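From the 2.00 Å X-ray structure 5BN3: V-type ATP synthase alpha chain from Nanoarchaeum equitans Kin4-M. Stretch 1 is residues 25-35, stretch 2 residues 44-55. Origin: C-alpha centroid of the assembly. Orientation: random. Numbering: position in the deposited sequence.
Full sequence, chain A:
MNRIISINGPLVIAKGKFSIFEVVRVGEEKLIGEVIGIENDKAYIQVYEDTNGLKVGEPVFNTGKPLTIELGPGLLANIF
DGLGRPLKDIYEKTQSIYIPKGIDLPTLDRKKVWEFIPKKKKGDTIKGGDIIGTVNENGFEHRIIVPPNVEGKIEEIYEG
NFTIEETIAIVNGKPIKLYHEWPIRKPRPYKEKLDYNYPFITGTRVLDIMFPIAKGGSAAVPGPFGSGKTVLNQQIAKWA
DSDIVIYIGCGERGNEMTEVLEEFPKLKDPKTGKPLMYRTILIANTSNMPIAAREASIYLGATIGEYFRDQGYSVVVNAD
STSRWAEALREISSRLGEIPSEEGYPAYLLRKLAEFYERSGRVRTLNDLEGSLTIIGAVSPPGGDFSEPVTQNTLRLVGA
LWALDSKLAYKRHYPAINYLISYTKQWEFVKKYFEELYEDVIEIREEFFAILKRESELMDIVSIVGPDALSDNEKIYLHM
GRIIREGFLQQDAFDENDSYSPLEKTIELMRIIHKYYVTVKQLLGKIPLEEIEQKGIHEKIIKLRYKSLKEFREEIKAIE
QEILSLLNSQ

Stretch 1 25-35: RVGEEKLIGEV
Stretch 2 (44-55) YIQVYEDTNGLK

How do the strands pair? Strand 31-35 runs antiparallel to strand 44-47, their directions 143° apart. Gly-33 faces Val-47 and Val-35 faces Ile-45 as non-hydrogen-bonded pairs. Between them Glu-34 and Gln-46 satisfy each other twice, Glu-34 N to Gln-46 O and Gln-46 N to Glu-34 O, both 3.0 Å. Tyr-48 N, just past its strand, gives Ile-32 O a nearly straight bond of 2.9 Å.

What replaces the ladder at Ile-32 N? A side chain does: Glu-49 OE1 accepts from Ile-32 N at 3.2 Å, with chi1 of Glu-49 off-well at -108°, while Glu-49 OE2 is satisfied elsewhere in the structure. Asp-50 O, covered by Leu-31 CD1 at 3.5 Å, has no partner.

Where does the Glu-34 carboxylate go? With chi1 and chi2 both t, it extends on the Gln-46 face, and Tyr-48 OH (chi1 m) donates to Glu-34 OE1 at a very short 2.4 Å. The same Tyr-48 OH accepts from NE2 of Gln-46, whose chi1 is p, at 2.9 Å, so the hydroxyl is both donor and acceptor.

What packs on the side of Val-47 and Ile-45? A turn at 27-30 folds Val-26 beside Leu-31. Val-26 CG2 meets Ile-45 CG2 at 4.2 Å, and Leu-31 CD1 meets Leu-54 CD2 at 4.2 Å. A CB on Gly-33 would clash with Ile-45 CG2.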

# COMPACT_ATOMS: atom_id res chain seq x y z
N ARG A 25 19.09 -1.42 -39.22
CA ARG A 25 18.21 -0.44 -39.83
C ARG A 25 16.86 -1.09 -40.11
O ARG A 25 16.78 -2.07 -40.85
CB ARG A 25 18.85 0.13 -41.10
CG ARG A 25 20.03 1.04 -40.80
CD ARG A 25 21.04 1.11 -41.93
NE ARG A 25 22.13 2.02 -41.60
CZ ARG A 25 23.32 2.01 -42.19
NH1 ARG A 25 23.59 1.13 -43.15
NH2 ARG A 25 24.25 2.88 -41.82
N VAL A 26 15.82 -0.54 -39.50
CA VAL A 26 14.52 -1.20 -39.45
C VAL A 26 13.52 -0.63 -40.46
O VAL A 26 13.28 0.58 -40.52
CB VAL A 26 13.91 -1.10 -38.03
CG1 VAL A 26 12.56 -1.79 -37.98
CG2 VAL A 26 14.85 -1.71 -37.01
N GLY A 27 12.94 -1.52 -41.27
CA GLY A 27 11.95 -1.12 -42.25
C GLY A 27 12.54 -0.47 -43.48
O GLY A 27 13.75 -0.26 -43.55
N GLU A 28 11.69 -0.15 -44.45
CA GLU A 28 12.13 0.49 -45.68
C GLU A 28 12.67 1.89 -45.43
O GLU A 28 13.52 2.38 -46.18
CB GLU A 28 10.99 0.54 -46.69
N GLU A 29 12.17 2.54 -44.38
CA GLU A 29 12.64 3.88 -44.03
C GLU A 29 13.93 3.84 -43.23
O GLU A 29 14.50 4.88 -42.90
CB GLU A 29 11.55 4.65 -43.27
CG GLU A 29 10.36 5.04 -44.12
CD GLU A 29 9.62 6.25 -43.58
OE1 GLU A 29 10.06 6.80 -42.55
OE2 GLU A 29 8.60 6.64 -44.18
N LYS A 30 14.39 2.62 -42.92
CA LYS A 30 15.69 2.41 -42.27
C LYS A 30 15.85 3.17 -40.96
O LYS A 30 16.74 4.02 -40.83
CB LYS A 30 16.83 2.76 -43.23
CG LYS A 30 16.88 1.89 -44.48
CD LYS A 30 18.03 2.32 -45.37
CE LYS A 30 18.55 1.17 -46.21
NZ LYS A 30 19.89 1.49 -46.80
N LEU A 31 15.00 2.86 -39.99
CA LEU A 31 15.08 3.49 -38.68
C LEU A 31 16.21 2.85 -37.87
O LEU A 31 16.40 1.63 -37.92
CB LEU A 31 13.75 3.35 -37.94
CG LEU A 31 12.52 3.75 -38.74
CD1 LEU A 31 11.24 3.48 -37.97
CD2 LEU A 31 12.60 5.22 -39.13
N ILE A 32 16.97 3.67 -37.15
CA ILE A 32 18.07 3.16 -36.34
C ILE A 32 17.54 2.32 -35.18
O ILE A 32 16.67 2.75 -34.42
CB ILE A 32 18.94 4.30 -35.77
CG1 ILE A 32 19.43 5.21 -36.90
CG2 ILE A 32 20.12 3.74 -34.99
CD1 ILE A 32 20.31 4.52 -37.92
N GLY A 33 18.06 1.10 -35.06
CA GLY A 33 17.70 0.21 -33.98
C GLY A 33 18.93 -0.50 -33.44
O GLY A 33 20.00 -0.43 -34.05
N GLU A 34 18.78 -1.18 -32.31
CA GLU A 34 19.88 -1.92 -31.71
C GLU A 34 19.38 -3.26 -31.18
O GLU A 34 18.39 -3.30 -30.44
CB GLU A 34 20.52 -1.10 -30.59
CG GLU A 34 21.77 -1.72 -29.98
CD GLU A 34 22.33 -0.88 -28.84
OE1 GLU A 34 21.64 0.05 -28.37
OE2 GLU A 34 23.48 -1.14 -28.42
N VAL A 35 20.04 -4.34 -31.56
CA VAL A 35 19.68 -5.67 -31.06
C VAL A 35 20.05 -5.79 -29.58
O VAL A 35 21.20 -5.59 -29.21
CB VAL A 35 20.38 -6.78 -31.86
CG1 VAL A 35 20.00 -8.14 -31.31
CG2 VAL A 35 20.02 -6.69 -33.33
N TYR A 44 15.53 -9.36 -30.77
CA TYR A 44 14.76 -8.33 -30.09
C TYR A 44 15.47 -7.00 -30.24
O TYR A 44 16.62 -6.84 -29.81
CB TYR A 44 14.53 -8.71 -28.63
CG TYR A 44 13.67 -9.94 -28.47
CD1 TYR A 44 14.21 -11.22 -28.60
CD2 TYR A 44 12.31 -9.83 -28.23
CE1 TYR A 44 13.42 -12.35 -28.47
CE2 TYR A 44 11.51 -10.96 -28.10
CZ TYR A 44 12.07 -12.21 -28.22
OH TYR A 44 11.28 -13.33 -28.09
N ILE A 45 14.79 -6.05 -30.87
CA ILE A 45 15.40 -4.80 -31.27
C ILE A 45 14.69 -3.60 -30.65
O ILE A 45 13.47 -3.46 -30.79
CB ILE A 45 15.35 -4.66 -32.81
CG1 ILE A 45 16.11 -5.80 -33.47
CG2 ILE A 45 15.90 -3.31 -33.25
CD1 ILE A 45 15.64 -6.12 -34.88
N GLN A 46 15.44 -2.74 -29.97
CA GLN A 46 14.87 -1.47 -29.52
C GLN A 46 15.14 -0.40 -30.57
O GLN A 46 16.28 -0.18 -31.00
CB GLN A 46 15.34 -1.07 -28.12
CG GLN A 46 16.80 -0.68 -27.97
CD GLN A 46 17.16 -0.39 -26.52
OE1 GLN A 46 16.67 -1.04 -25.61
NE2 GLN A 46 18.03 0.60 -26.31
N VAL A 47 14.06 0.25 -31.01
CA VAL A 47 14.12 1.21 -32.11
C VAL A 47 14.20 2.63 -31.56
O VAL A 47 13.42 3.00 -30.68
CB VAL A 47 12.90 1.06 -33.03
CG1 VAL A 47 12.99 2.01 -34.20
CG2 VAL A 47 12.79 -0.37 -33.52
N TYR A 48 15.15 3.41 -32.08
CA TYR A 48 15.38 4.77 -31.59
C TYR A 48 14.58 5.80 -32.39
O TYR A 48 14.95 6.97 -32.46
CB TYR A 48 16.87 5.09 -31.62
CG TYR A 48 17.67 4.19 -30.72
CD1 TYR A 48 17.73 4.42 -29.35
CD2 TYR A 48 18.36 3.10 -31.23
CE1 TYR A 48 18.46 3.59 -28.52
CE2 TYR A 48 19.08 2.26 -30.41
CZ TYR A 48 19.13 2.52 -29.06
OH TYR A 48 19.85 1.69 -28.23
N GLU A 49 13.48 5.35 -32.97
CA GLU A 49 12.57 6.23 -33.69
C GLU A 49 11.15 5.71 -33.52
O GLU A 49 10.94 4.60 -33.03
CB GLU A 49 12.95 6.31 -35.17
CG GLU A 49 13.57 7.64 -35.58
CD GLU A 49 14.85 7.48 -36.38
OE1 GLU A 49 15.32 6.33 -36.55
OE2 GLU A 49 15.40 8.51 -36.83
N ASP A 50 10.16 6.52 -33.91
CA ASP A 50 8.77 6.11 -33.78
C ASP A 50 8.47 4.92 -34.69
O ASP A 50 8.89 4.89 -35.85
CB ASP A 50 7.82 7.27 -34.08
CG ASP A 50 6.37 6.92 -33.83
OD1 ASP A 50 6.10 6.04 -32.98
OD2 ASP A 50 5.50 7.52 -34.49
N THR A 51 7.73 3.96 -34.16
CA THR A 51 7.46 2.71 -34.88
C THR A 51 6.03 2.63 -35.41
O THR A 51 5.64 1.60 -35.98
CB THR A 51 7.75 1.48 -34.00
OG1 THR A 51 6.94 1.53 -32.82
CG2 THR A 51 9.22 1.44 -33.60
N ASN A 52 5.25 3.68 -35.22
CA ASN A 52 3.90 3.71 -35.77
C ASN A 52 3.96 3.68 -37.30
O ASN A 52 4.74 4.40 -37.91
CB ASN A 52 3.14 4.96 -35.30
CG ASN A 52 1.64 4.82 -35.47
OD1 ASN A 52 1.06 3.77 -35.21
ND2 ASN A 52 1.00 5.90 -35.90
N GLY A 53 3.14 2.82 -37.90
CA GLY A 53 3.12 2.70 -39.35
C GLY A 53 4.04 1.62 -39.88
O GLY A 53 4.02 1.32 -41.07
N LEU A 54 4.86 1.04 -39.01
CA LEU A 54 5.72 -0.07 -39.41
C LEU A 54 4.87 -1.29 -39.76
O LEU A 54 3.76 -1.45 -39.26
CB LEU A 54 6.74 -0.42 -38.32
CG LEU A 54 7.99 0.45 -38.19
CD1 LEU A 54 8.92 -0.11 -37.11
CD2 LEU A 54 8.72 0.53 -39.51
N LYS A 55 5.40 -2.15 -40.63
CA LYS A 55 4.64 -3.28 -41.15
C LYS A 55 5.38 -4.60 -40.92
O LYS A 55 6.60 -4.65 -41.04
CB LYS A 55 4.41 -3.09 -42.65
CG LYS A 55 2.99 -3.30 -43.12
CD LYS A 55 2.94 -3.40 -44.64
CE LYS A 55 3.80 -2.34 -45.30
NZ LYS A 55 3.97 -2.57 -46.77